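Local coordinates for flavin-nucleotide-binding protein (Azotobacter vinelandii, PDB 6RK0), which binds FAD and heme b at a dimer interface and probably works as a low-potential terminal oxidase associated with the iron-only nitrogenase, at residues P12-D17 against A28-E33; A45-M50 against I88-S93; D67-H72 against L164-A169; D96-A101 against G192-R197. All coordinates share one frame; numbering follows the deposited sequence.

Along the chain, interaction 1 closes before interactions 2, 3 and 4 open; interaction 3 interleaves with both 2 and 4. All four reach one antiparallel sheet. Interactions 2 and 4 share strand 88-100 but use opposite halves of it, with centres about 25 Å apart, and both meet the second subunit. Interactions 2 and 3 lie closer, centres about 11 Å apart, and touch where Leu90 and Ile88 pack on Trp71. Interaction 3 also meets interaction 1, through Ser16 with Glu168 and Gln32 with Ile166. Interactions 3 and 4 are about 30 Å apart between centres, yet each borders a heme, consistent with cofactor sites built from both subunits.

Interaction 1: P12-D17 against A28-E33; sequences PEAPSD and ARYDQE
Tyr30 and Ala14 form a surface CH-pi contact in which the N-terminal loop 12-17 is laid over the start of a split-barrel, flavin-binding fold, just where strand 28-29 gives way to helix 32-40. The evidence is the ring geometry: Ala14 CA stands 3.6 Å from the centroid of the Tyr30 ring and only 9° off its normal, so CA sits over the centre of the face. Ala14 CB reaches over the same face to Tyr30 CE1 at 3.6 Å. At the rim, near the ring plane, Pro12 O comes to 3.3 Å from Tyr30 CD2. Pro15 CD approaches Tyr30 CD1 obliquely, the two side chains crossing at about a right angle. Chi1 of -56° sets Tyr30 CG anti to the carbonyl carbon; the ring beyond it lies against Glu13 and Ala14. Its OH is hydrogen-bonded to Val21 N, in the segment that lines the FAD pocket. An alanine here would remove the ring and hydroxyl, and would probably leave Ala14 without its aromatic platform and Val21 N without its phenolic partner. Next door, Pro12 CG covers Asp31 N at 3.7 Å, a backbone nitrogen for which the model offers no partner. Asp31 is the N-cap of helix 32-40; its OD2 is hydrogen-bonded to Thr34 OG1. Arg29 NE, 2.9 Å from Asp31 OD1 in a salt bridge, comes from the syn side, 28° out of the carboxylate plane. A water ties the backbones together, donating to Pro12 O at 3.1 Å and accepting from Tyr30 N at 2.8 Å.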
# COMPACT_ATOMS: atom_id res chain seq x y z
N PRO A 12 -5.17 6.97 -25.12
CA PRO A 12 -4.79 8.38 -24.93
C PRO A 12 -3.37 8.54 -24.39
O PRO A 12 -2.84 7.61 -23.79
CB PRO A 12 -5.80 8.88 -23.89
CG PRO A 12 -6.24 7.66 -23.15
CD PRO A 12 -6.21 6.54 -24.16
N GLU A 13 -2.76 9.70 -24.61
CA GLU A 13 -1.46 10.00 -24.02
C GLU A 13 -1.66 10.53 -22.60
O GLU A 13 -2.79 10.69 -22.13
CB GLU A 13 -0.70 11.00 -24.87
CG GLU A 13 0.00 10.36 -26.07
CD GLU A 13 0.70 11.37 -26.96
OE1 GLU A 13 1.90 11.17 -27.24
OE2 GLU A 13 0.05 12.36 -27.37
N ALA A 14 -0.55 10.86 -21.94
CA ALA A 14 -0.67 11.31 -20.58
C ALA A 14 -1.45 12.62 -20.51
O ALA A 14 -1.35 13.47 -21.41
CB ALA A 14 0.72 11.52 -19.99
N PRO A 15 -2.22 12.84 -19.44
CA PRO A 15 -2.99 14.09 -19.34
C PRO A 15 -2.16 15.31 -19.02
O PRO A 15 -2.65 16.44 -19.20
CB PRO A 15 -4.03 13.80 -18.24
CG PRO A 15 -3.42 12.73 -17.45
CD PRO A 15 -2.59 11.87 -18.40
N SER A 16 -0.91 15.13 -18.58
CA SER A 16 -0.02 16.24 -18.27
C SER A 16 1.41 15.76 -18.39
O SER A 16 1.68 14.56 -18.30
CB SER A 16 -0.29 16.79 -16.88
OG SER A 16 0.04 15.80 -15.93
N ASP A 17 2.36 16.71 -18.49
CA ASP A 17 3.77 16.30 -18.47
C ASP A 17 4.11 15.56 -17.19
O ASP A 17 4.85 14.56 -17.24
CB ASP A 17 4.70 17.52 -18.60
CG ASP A 17 4.67 18.14 -19.96
OD1 ASP A 17 4.12 17.55 -20.92
OD2 ASP A 17 5.22 19.25 -20.08
N ALA A 28 2.12 1.64 -19.35
CA ALA A 28 1.29 2.77 -18.96
C ALA A 28 -0.11 2.64 -19.55
O ALA A 28 -0.31 2.17 -20.68
CB ALA A 28 1.88 4.07 -19.49
N ARG A 29 -1.10 3.10 -18.79
CA ARG A 29 -2.48 3.27 -19.26
C ARG A 29 -2.98 4.58 -18.72
O ARG A 29 -2.80 4.89 -17.54
CB ARG A 29 -3.38 2.12 -18.75
CG ARG A 29 -2.96 0.76 -19.19
CD ARG A 29 -3.33 0.51 -20.63
NE ARG A 29 -4.78 0.58 -20.88
CZ ARG A 29 -5.52 -0.42 -21.35
NH1 ARG A 29 -4.99 -1.60 -21.62
NH2 ARG A 29 -6.81 -0.21 -21.55
N TYR A 30 -3.64 5.35 -19.59
CA TYR A 30 -4.19 6.63 -19.21
C TYR A 30 -5.70 6.69 -19.38
O TYR A 30 -6.32 7.70 -18.99
CB TYR A 30 -3.55 7.77 -20.02
CG TYR A 30 -2.05 7.80 -19.89
CD1 TYR A 30 -1.43 8.26 -18.72
CD2 TYR A 30 -1.26 7.37 -20.93
CE1 TYR A 30 -0.04 8.30 -18.60
CE2 TYR A 30 0.13 7.40 -20.83
CZ TYR A 30 0.72 7.88 -19.66
OH TYR A 30 2.08 7.96 -19.55
N ASP A 31 -6.30 5.67 -20.00
CA ASP A 31 -7.73 5.68 -20.23
C ASP A 31 -8.49 5.65 -18.91
O ASP A 31 -8.13 4.93 -17.96
CB ASP A 31 -8.13 4.50 -21.10
CG ASP A 31 -7.65 3.18 -20.54
OD1 ASP A 31 -6.42 2.95 -20.45
OD2 ASP A 31 -8.52 2.37 -20.16
N GLN A 32 -9.57 6.41 -18.86
CA GLN A 32 -10.32 6.52 -17.61
C GLN A 32 -11.00 5.19 -17.24
O GLN A 32 -11.22 4.95 -16.05
CB GLN A 32 -11.18 7.79 -17.64
CG GLN A 32 -10.29 9.14 -17.53
CD GLN A 32 -9.82 9.50 -16.07
OE1 GLN A 32 -10.66 9.53 -15.18
NE2 GLN A 32 -8.48 9.81 -15.83
N GLU A 33 -11.26 4.29 -18.20
CA GLU A 33 -11.79 2.98 -17.82
C GLU A 33 -10.81 2.23 -16.92
O GLU A 33 -11.22 1.62 -15.92
CB GLU A 33 -12.08 2.17 -19.09
CG GLU A 33 -12.68 0.83 -18.78
CD GLU A 33 -13.04 0.05 -20.03
OE1 GLU A 33 -13.13 0.65 -21.14
OE2 GLU A 33 -13.24 -1.17 -19.90
O HOH W 1 -3.60 4.93 -22.37

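Interaction 2: A45-M50 against I88-S93; sequences AHVGCM and ICLTVS
The imidazole of His46 presents its edge to the partner strand, with Thr91 O near the ring plane. Also in that plane, a water is hydrogen-bonded to His46 ND1 at 3.0 Å and accepts from Ser93 N at 3.1 Å. The ring stacks on His46 of the second subunit, and NE2 of this His46, in the first subunit, is hydrogen-bonded to Ser93 OG of the second. Thr91, on the same side of the sheet, bonds through OG1 to Val57 O of that subunit. Beneath these side chains the backbones pair antiparallel: His46 and Thr91 exchange two hydrogen bonds, and Gly48 N reaches Cys89 O at 2.8 Å, nearly straight at 176°. On the other face Leu90 forks, CD2 meeting Ala45 CB at 3.8 Å and CD1 meeting Val47 CG2 at 3.9 Å; it also packs on Trp71 of strand 68-74. An alanine in its place would remove both branches and would probably open a gap between Ala45, Val47 and the Trp71 ring. Farther along, Val47 CG1 packs on Ile88 CD1 at 4.0 Å. One face thus builds the apolar interior and the other the dimer interface, as in the split barrels of the pyridoxamine 5'-phosphate oxidase-like, flavin-binding family.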
# COMPACT_ATOMS: atom_id res chain seq x y z
N ALA A 45 -5.55 3.50 -0.18
CA ALA A 45 -4.67 4.46 -0.87
C ALA A 45 -3.52 4.86 0.03
O ALA A 45 -3.56 4.65 1.25
CB ALA A 45 -5.46 5.70 -1.26
N HIS A 46 -2.55 5.53 -0.58
CA HIS A 46 -1.45 6.15 0.13
C HIS A 46 -1.31 7.57 -0.39
O HIS A 46 -1.06 7.79 -1.57
CB HIS A 46 -0.14 5.35 -0.08
CG HIS A 46 -0.16 4.03 0.61
ND1 HIS A 46 -0.79 2.92 0.11
CD2 HIS A 46 0.29 3.67 1.85
CE1 HIS A 46 -0.72 1.95 1.02
NE2 HIS A 46 -0.06 2.37 2.08
N VAL A 47 -1.50 8.54 0.50
CA VAL A 47 -1.52 9.96 0.13
C VAL A 47 -0.20 10.60 0.50
O VAL A 47 0.23 10.52 1.66
CB VAL A 47 -2.69 10.70 0.82
CG1 VAL A 47 -2.62 12.20 0.55
CG2 VAL A 47 -4.02 10.14 0.34
N GLY A 48 0.42 11.27 -0.48
CA GLY A 48 1.68 11.99 -0.26
C GLY A 48 1.38 13.47 -0.04
O GLY A 48 0.64 14.08 -0.81
N CYS A 49 1.98 14.03 1.00
CA CYS A 49 1.72 15.43 1.35
C CYS A 49 2.92 15.92 2.15
O CYS A 49 3.33 15.27 3.11
CB CYS A 49 0.42 15.52 2.15
SG CYS A 49 -0.12 17.23 2.43
N MET A 50 3.45 17.09 1.77
CA MET A 50 4.55 17.70 2.50
C MET A 50 4.04 18.31 3.79
O MET A 50 3.21 19.23 3.74
CB MET A 50 5.20 18.78 1.63
CG MET A 50 6.17 19.69 2.35
SD MET A 50 7.61 18.83 2.94
CE MET A 50 7.86 17.85 1.55
N ILE A 88 -0.92 17.38 -4.29
CA ILE A 88 -0.59 16.10 -3.68
C ILE A 88 -0.54 14.99 -4.73
O ILE A 88 -0.91 15.16 -5.89
CB ILE A 88 -1.55 15.76 -2.53
CG1 ILE A 88 -2.98 15.62 -3.04
CG2 ILE A 88 -1.39 16.76 -1.39
CD1 ILE A 88 -3.95 14.99 -2.06
N CYS A 89 -0.10 13.82 -4.26
CA CYS A 89 -0.16 12.58 -5.03
C CYS A 89 -0.96 11.59 -4.20
O CYS A 89 -0.61 11.34 -3.05
CB CYS A 89 1.24 12.04 -5.26
SG CYS A 89 1.34 10.45 -6.14
N LEU A 90 -1.97 10.98 -4.80
CA LEU A 90 -2.72 9.89 -4.17
C LEU A 90 -2.44 8.64 -5.00
O LEU A 90 -2.77 8.59 -6.20
CB LEU A 90 -4.21 10.25 -4.10
CG LEU A 90 -5.09 9.26 -3.34
CD1 LEU A 90 -6.34 9.96 -2.82
CD2 LEU A 90 -5.48 8.06 -4.23
N THR A 91 -1.78 7.66 -4.39
CA THR A 91 -1.39 6.43 -5.07
C THR A 91 -2.25 5.28 -4.57
O THR A 91 -2.45 5.11 -3.36
CB THR A 91 0.10 6.14 -4.84
OG1 THR A 91 0.83 7.18 -5.50
CG2 THR A 91 0.51 4.77 -5.36
N VAL A 92 -2.71 4.44 -5.50
CA VAL A 92 -3.43 3.23 -5.19
C VAL A 92 -2.70 2.10 -5.87
O VAL A 92 -2.57 2.09 -7.10
CB VAL A 92 -4.90 3.31 -5.64
CG1 VAL A 92 -5.58 1.98 -5.38
CG2 VAL A 92 -5.61 4.46 -4.92
N SER A 93 -2.22 1.14 -5.08
CA SER A 93 -1.48 -0.01 -5.61
C SER A 93 -2.18 -1.31 -5.24
O SER A 93 -2.71 -1.47 -4.14
CB SER A 93 -0.04 -0.06 -5.14
OG SER A 93 0.05 -0.05 -3.77
O HOH W 2 -2.37 1.61 -2.04

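Interaction 3: D67-H72 against L164-A169; sequences DRVYWH and LSIAEA. With HEM (protoporphyrin IX containing Fe), chain C.
Asp67 O is gripped by Ile166 N at 2.9 Å, by a water donating at 2.8 Å, and more loosely by the C-H of Ser165 CA. The Ile166 N-H is directed well at the oxygen (167°) but comes from above the carbonyl plane, 39° out of it. The same water is hydrogen-bonded to Ser165 OG, which in turn accepts from Ala167 N in an ST turn that ends the strand. The Arg68 chain bends at chi3 (69°), which sets NE; its guanidinium lies with one face over the neighbouring backbone, Leu164 C under its centre and Ser165 N nearer the rim. NE bonds to Ser163 OG, while a second water accepts from both Arg68 NH2 and Ser165 N. This is an antiparallel strand pair of the barrel sheet, registered by the two hydrogen bonds that Val69 and Leu164 exchange. On the inner face Val69 CG1 meets Ile166 CG2 at 3.9 Å, and Trp71 offers its ring edge, CZ3, to Leu164 CB at 3.8 Å. The strand continues into the cofactor site, where His72 O is hydrogen-bonded to N3 of FAD. His72 NE2 is the axial ligand of the heme iron at 2.0 Å, with a water bound to that iron at 2.1 Å.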
# COMPACT_ATOMS: atom_id res chain seq x y z
N ASP A 67 -16.16 11.24 -11.08
CA ASP A 67 -14.82 11.67 -11.46
C ASP A 67 -13.99 12.22 -10.30
O ASP A 67 -12.99 12.91 -10.55
CB ASP A 67 -14.90 12.70 -12.59
CG ASP A 67 -15.63 14.00 -12.21
OD1 ASP A 67 -16.03 14.23 -11.05
OD2 ASP A 67 -15.81 14.83 -13.12
N ARG A 68 -14.33 11.88 -9.06
CA ARG A 68 -13.52 12.27 -7.91
C ARG A 68 -13.40 11.11 -6.94
O ARG A 68 -14.29 10.26 -6.83
CB ARG A 68 -14.09 13.47 -7.14
CG ARG A 68 -14.35 14.69 -8.07
CD ARG A 68 -14.82 15.91 -7.32
NE ARG A 68 -13.79 16.48 -6.47
CZ ARG A 68 -12.80 17.25 -6.91
NH1 ARG A 68 -12.66 17.58 -8.22
NH2 ARG A 68 -11.91 17.71 -6.05
N VAL A 69 -12.28 11.09 -6.20
CA VAL A 69 -12.12 10.22 -5.06
C VAL A 69 -12.14 11.04 -3.79
O VAL A 69 -11.82 12.24 -3.80
CB VAL A 69 -10.84 9.36 -5.11
CG1 VAL A 69 -10.92 8.35 -6.23
CG2 VAL A 69 -9.60 10.21 -5.13
N TYR A 70 -12.53 10.39 -2.70
CA TYR A 70 -12.78 11.01 -1.42
C TYR A 70 -12.07 10.22 -0.33
O TYR A 70 -11.93 9.00 -0.43
CB TYR A 70 -14.30 10.96 -1.08
CG TYR A 70 -15.14 11.78 -2.05
CD1 TYR A 70 -15.45 11.29 -3.33
CD2 TYR A 70 -15.59 13.06 -1.71
CE1 TYR A 70 -16.19 12.07 -4.24
CE2 TYR A 70 -16.34 13.82 -2.62
CZ TYR A 70 -16.61 13.32 -3.87
OH TYR A 70 -17.35 14.10 -4.72
N TRP A 71 -11.67 10.92 0.74
CA TRP A 71 -11.14 10.27 1.93
C TRP A 71 -11.53 11.14 3.13
O TRP A 71 -11.96 12.29 2.98
CB TRP A 71 -9.63 10.00 1.83
CG TRP A 71 -8.75 11.20 1.69
CD1 TRP A 71 -7.97 11.78 2.65
CD2 TRP A 71 -8.47 11.93 0.47
NE1 TRP A 71 -7.25 12.82 2.10
CE2 TRP A 71 -7.53 12.92 0.77
CE3 TRP A 71 -8.92 11.82 -0.85
CZ2 TRP A 71 -7.03 13.82 -0.20
CZ3 TRP A 71 -8.45 12.73 -1.81
CH2 TRP A 71 -7.52 13.69 -1.47
N HIS A 72 -11.42 10.56 4.33
CA HIS A 72 -11.93 11.19 5.54
C HIS A 72 -10.92 11.09 6.67
O HIS A 72 -10.04 10.22 6.67
CB HIS A 72 -13.27 10.58 5.99
CG HIS A 72 -13.10 9.36 6.87
ND1 HIS A 72 -12.53 8.17 6.43
CD2 HIS A 72 -13.37 9.16 8.18
CE1 HIS A 72 -12.45 7.34 7.45
NE2 HIS A 72 -12.97 7.91 8.51
N LEU A 164 -10.43 14.65 -4.58
CA LEU A 164 -9.47 14.93 -5.62
C LEU A 164 -10.02 14.41 -6.93
O LEU A 164 -10.51 13.28 -7.00
CB LEU A 164 -8.15 14.23 -5.29
CG LEU A 164 -6.99 14.40 -6.25
CD1 LEU A 164 -6.51 15.86 -6.32
CD2 LEU A 164 -5.82 13.47 -5.84
N SER A 165 -9.93 15.21 -7.98
CA SER A 165 -10.29 14.77 -9.31
C SER A 165 -9.46 13.56 -9.72
O SER A 165 -8.27 13.46 -9.42
CB SER A 165 -10.01 15.90 -10.28
OG SER A 165 -10.18 15.49 -11.62
N ILE A 166 -10.08 12.66 -10.49
CA ILE A 166 -9.36 11.55 -11.08
C ILE A 166 -8.76 11.89 -12.42
O ILE A 166 -8.16 11.02 -13.06
CB ILE A 166 -10.21 10.26 -11.15
CG1 ILE A 166 -11.30 10.37 -12.23
CG2 ILE A 166 -10.78 9.91 -9.81
CD1 ILE A 166 -12.11 9.09 -12.41
N ALA A 167 -8.92 13.13 -12.91
CA ALA A 167 -8.55 13.42 -14.29
C ALA A 167 -7.05 13.37 -14.54
O ALA A 167 -6.62 12.94 -15.61
CB ALA A 167 -9.09 14.79 -14.67
N GLU A 168 -6.23 13.87 -13.60
CA GLU A 168 -4.79 13.94 -13.84
C GLU A 168 -4.17 12.67 -13.27
O GLU A 168 -3.62 12.65 -12.18
CB GLU A 168 -4.18 15.21 -13.24
CG GLU A 168 -2.80 15.45 -13.81
CD GLU A 168 -2.05 16.62 -13.22
OE1 GLU A 168 -2.55 17.31 -12.32
OE2 GLU A 168 -0.89 16.82 -13.65
N ALA A 169 -4.32 11.60 -14.04
CA ALA A 169 -4.01 10.24 -13.56
C ALA A 169 -3.10 9.50 -14.53
O ALA A 169 -3.27 9.56 -15.75
CB ALA A 169 -5.31 9.41 -13.46
CHA HEM C . -10.47 8.20 11.68
CHB HEM C . -11.62 4.20 9.31
CHC HEM C . -16.11 5.87 8.75
CHD HEM C . -15.04 9.72 11.38
C1A HEM C . -10.42 6.97 11.09
C2A HEM C . -9.22 6.14 11.07
C3A HEM C . -9.53 5.01 10.40
C4A HEM C . -10.92 5.15 10.02
CMA HEM C . -8.68 3.81 10.10
CAA HEM C . -7.88 6.47 11.73
CBA HEM C . -7.85 6.19 13.26
CGA HEM C . -6.41 6.09 13.68
O1A HEM C . -5.88 4.96 13.95
O2A HEM C . -5.73 7.17 13.72
C1B HEM C . -12.94 4.28 8.96
C2B HEM C . -13.65 3.31 8.16
C3B HEM C . -14.89 3.79 8.01
C4B HEM C . -14.98 5.06 8.71
CMB HEM C . -13.01 2.03 7.64
CAB HEM C . -16.09 3.22 7.29
CBB HEM C . -16.20 1.98 6.83
C1C HEM C . -16.21 7.06 9.41
C2C HEM C . -17.39 7.86 9.48
C3C HEM C . -17.12 8.91 10.25
C4C HEM C . -15.74 8.79 10.65
CMC HEM C . -18.68 7.53 8.73
CAC HEM C . -18.02 10.04 10.67
CBC HEM C . -19.33 9.80 10.93
C1D HEM C . -13.67 9.67 11.66
C2D HEM C . -12.95 10.68 12.38
C3D HEM C . -11.68 10.26 12.46
C4D HEM C . -11.60 8.98 11.78
CMD HEM C . -13.53 11.97 12.93
CAD HEM C . -10.52 10.93 13.19
CBD HEM C . -10.41 10.38 14.62
CGD HEM C . -9.41 11.19 15.43
O1D HEM C . -8.19 10.91 15.36
O2D HEM C . -9.82 12.13 16.14
NA HEM C . -11.45 6.35 10.45
NB HEM C . -13.76 5.33 9.30
NC HEM C . -15.21 7.65 10.13
ND HEM C . -12.85 8.64 11.30
FE HEM C . -13.33 7.03 10.27
O HOH W 3 -12.87 15.30 -11.99
O HOH W 4 -9.26 18.09 -7.38
O HOH W 5 -13.80 6.03 12.08

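Interaction 4: D96-A101 against G192-R197; sequences DGLVIA and GVIPIR
Ile100 crosses Ile194 at a slant, its CD1 3.8 Å from both Ile194 CD1 and Ile194 CG1, on the face that also carries Leu98. Ile196 extends CD1 over the backbone of the other strand, 3.8 Å from both Gly97 C and Leu98 N. Its CG1, anti to the carbonyl carbon (chi1 -64°), stays close to Gly97 CA. On the face of Val193 and Pro195 a CB on Gly97 would be tight: Gly97 CA is already 3.1 Å from Ile194 O, and a CB would press on that oxygen and on Val193 CG1. Five backbone hydrogen bonds hold the antiparallel ladder, Leu98 with Ile194 and Ile100 with Gly192 exchanging two each. The fifth is differently shaped: Ile196 N reaches Asp96 O at 3.0 Å from well above the carbonyl plane, 63° out of it. Asp96 also takes part in a classic beta bulge, in which it and Gly97 both face Asn110 on strand 108-118. Gly192, too, has backbone angles at which a CB would jam against the preceding carbonyl oxygen. Beyond the ladder, a water donates to Asp96 OD1 and to Ile196 O, both at 2.7 Å, and Arg112 forms a salt bridge with that carboxylate oxygen. Strand 192-200 pairs antiparallel with a strand of the second subunit, carrying the sheet across the interface. Ile100 also packs on Ile141 of the second subunit, and Leu98 touches a heme.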
# COMPACT_ATOMS: atom_id res chain seq x y z
N ASP A 96 -0.26 -8.18 -7.45
CA ASP A 96 -1.00 -9.29 -8.04
C ASP A 96 -0.17 -10.56 -8.24
O ASP A 96 -0.74 -11.61 -8.53
CB ASP A 96 -1.63 -8.89 -9.38
CG ASP A 96 -2.62 -7.72 -9.25
OD1 ASP A 96 -3.34 -7.68 -8.22
OD2 ASP A 96 -2.70 -6.87 -10.18
N GLY A 97 1.16 -10.50 -8.11
CA GLY A 97 1.94 -11.72 -8.23
C GLY A 97 3.42 -11.41 -8.18
O GLY A 97 3.83 -10.29 -8.46
N LEU A 98 4.21 -12.43 -7.84
CA LEU A 98 5.67 -12.38 -7.93
C LEU A 98 6.08 -13.07 -9.23
O LEU A 98 5.67 -14.20 -9.50
CB LEU A 98 6.30 -13.08 -6.74
CG LEU A 98 7.82 -13.04 -6.72
CD1 LEU A 98 8.36 -11.62 -6.59
CD2 LEU A 98 8.39 -13.91 -5.61
N VAL A 99 6.87 -12.36 -10.06
CA VAL A 99 7.27 -12.83 -11.37
C VAL A 99 8.72 -13.34 -11.27
O VAL A 99 9.65 -12.56 -10.99
CB VAL A 99 7.12 -11.72 -12.43
CG1 VAL A 99 7.62 -12.21 -13.79
CG2 VAL A 99 5.68 -11.25 -12.54
N ILE A 100 8.88 -14.65 -11.44
CA ILE A 100 10.14 -15.37 -11.29
C ILE A 100 10.70 -15.60 -12.69
O ILE A 100 10.13 -16.34 -13.49
CB ILE A 100 9.90 -16.70 -10.58
CG1 ILE A 100 9.33 -16.47 -9.17
CG2 ILE A 100 11.17 -17.53 -10.51
CD1 ILE A 100 8.75 -17.67 -8.50
N ALA A 101 11.82 -14.95 -12.99
CA ALA A 101 12.45 -15.01 -14.29
C ALA A 101 13.71 -15.89 -14.22
O ALA A 101 14.16 -16.30 -13.15
CB ALA A 101 12.80 -13.62 -14.77
N GLY A 192 8.16 -18.47 -13.82
CA GLY A 192 6.72 -18.54 -13.65
C GLY A 192 6.26 -17.40 -12.75
O GLY A 192 6.97 -16.41 -12.58
N VAL A 193 5.04 -17.54 -12.25
CA VAL A 193 4.41 -16.49 -11.46
C VAL A 193 3.80 -17.12 -10.21
O VAL A 193 3.15 -18.17 -10.29
CB VAL A 193 3.31 -15.75 -12.27
CG1 VAL A 193 2.55 -14.74 -11.41
CG2 VAL A 193 3.92 -15.10 -13.48
N ILE A 194 3.99 -16.46 -9.08
CA ILE A 194 3.27 -16.81 -7.86
C ILE A 194 2.14 -15.79 -7.71
O ILE A 194 2.41 -14.63 -7.36
CB ILE A 194 4.15 -16.82 -6.60
CG1 ILE A 194 5.36 -17.71 -6.74
CG2 ILE A 194 3.26 -17.20 -5.42
CD1 ILE A 194 6.31 -17.62 -5.57
N PRO A 195 0.89 -16.17 -7.96
CA PRO A 195 -0.19 -15.19 -7.83
C PRO A 195 -0.39 -14.78 -6.38
O PRO A 195 -0.24 -15.59 -5.46
CB PRO A 195 -1.43 -15.91 -8.35
CG PRO A 195 -0.89 -17.10 -9.16
CD PRO A 195 0.39 -17.46 -8.44
N ILE A 196 -0.78 -13.51 -6.20
CA ILE A 196 -1.03 -12.91 -4.88
C ILE A 196 -2.36 -12.19 -4.98
O ILE A 196 -2.61 -11.50 -5.98
CB ILE A 196 0.09 -11.88 -4.54
CG1 ILE A 196 1.44 -12.58 -4.42
CG2 ILE A 196 -0.27 -11.04 -3.30
CD1 ILE A 196 2.64 -11.62 -4.44
N ARG A 197 -3.18 -12.28 -3.93
CA ARG A 197 -4.41 -11.50 -3.90
C ARG A 197 -4.82 -11.25 -2.46
O ARG A 197 -4.40 -11.96 -1.54
CB ARG A 197 -5.55 -12.20 -4.64
CG ARG A 197 -5.94 -13.50 -3.99
CD ARG A 197 -7.00 -14.18 -4.80
NE ARG A 197 -7.41 -15.42 -4.17
CZ ARG A 197 -8.16 -16.34 -4.77
NH1 ARG A 197 -8.59 -16.15 -6.01
NH2 ARG A 197 -8.47 -17.47 -4.14
O HOH W 6 -4.45 -9.70 -6.86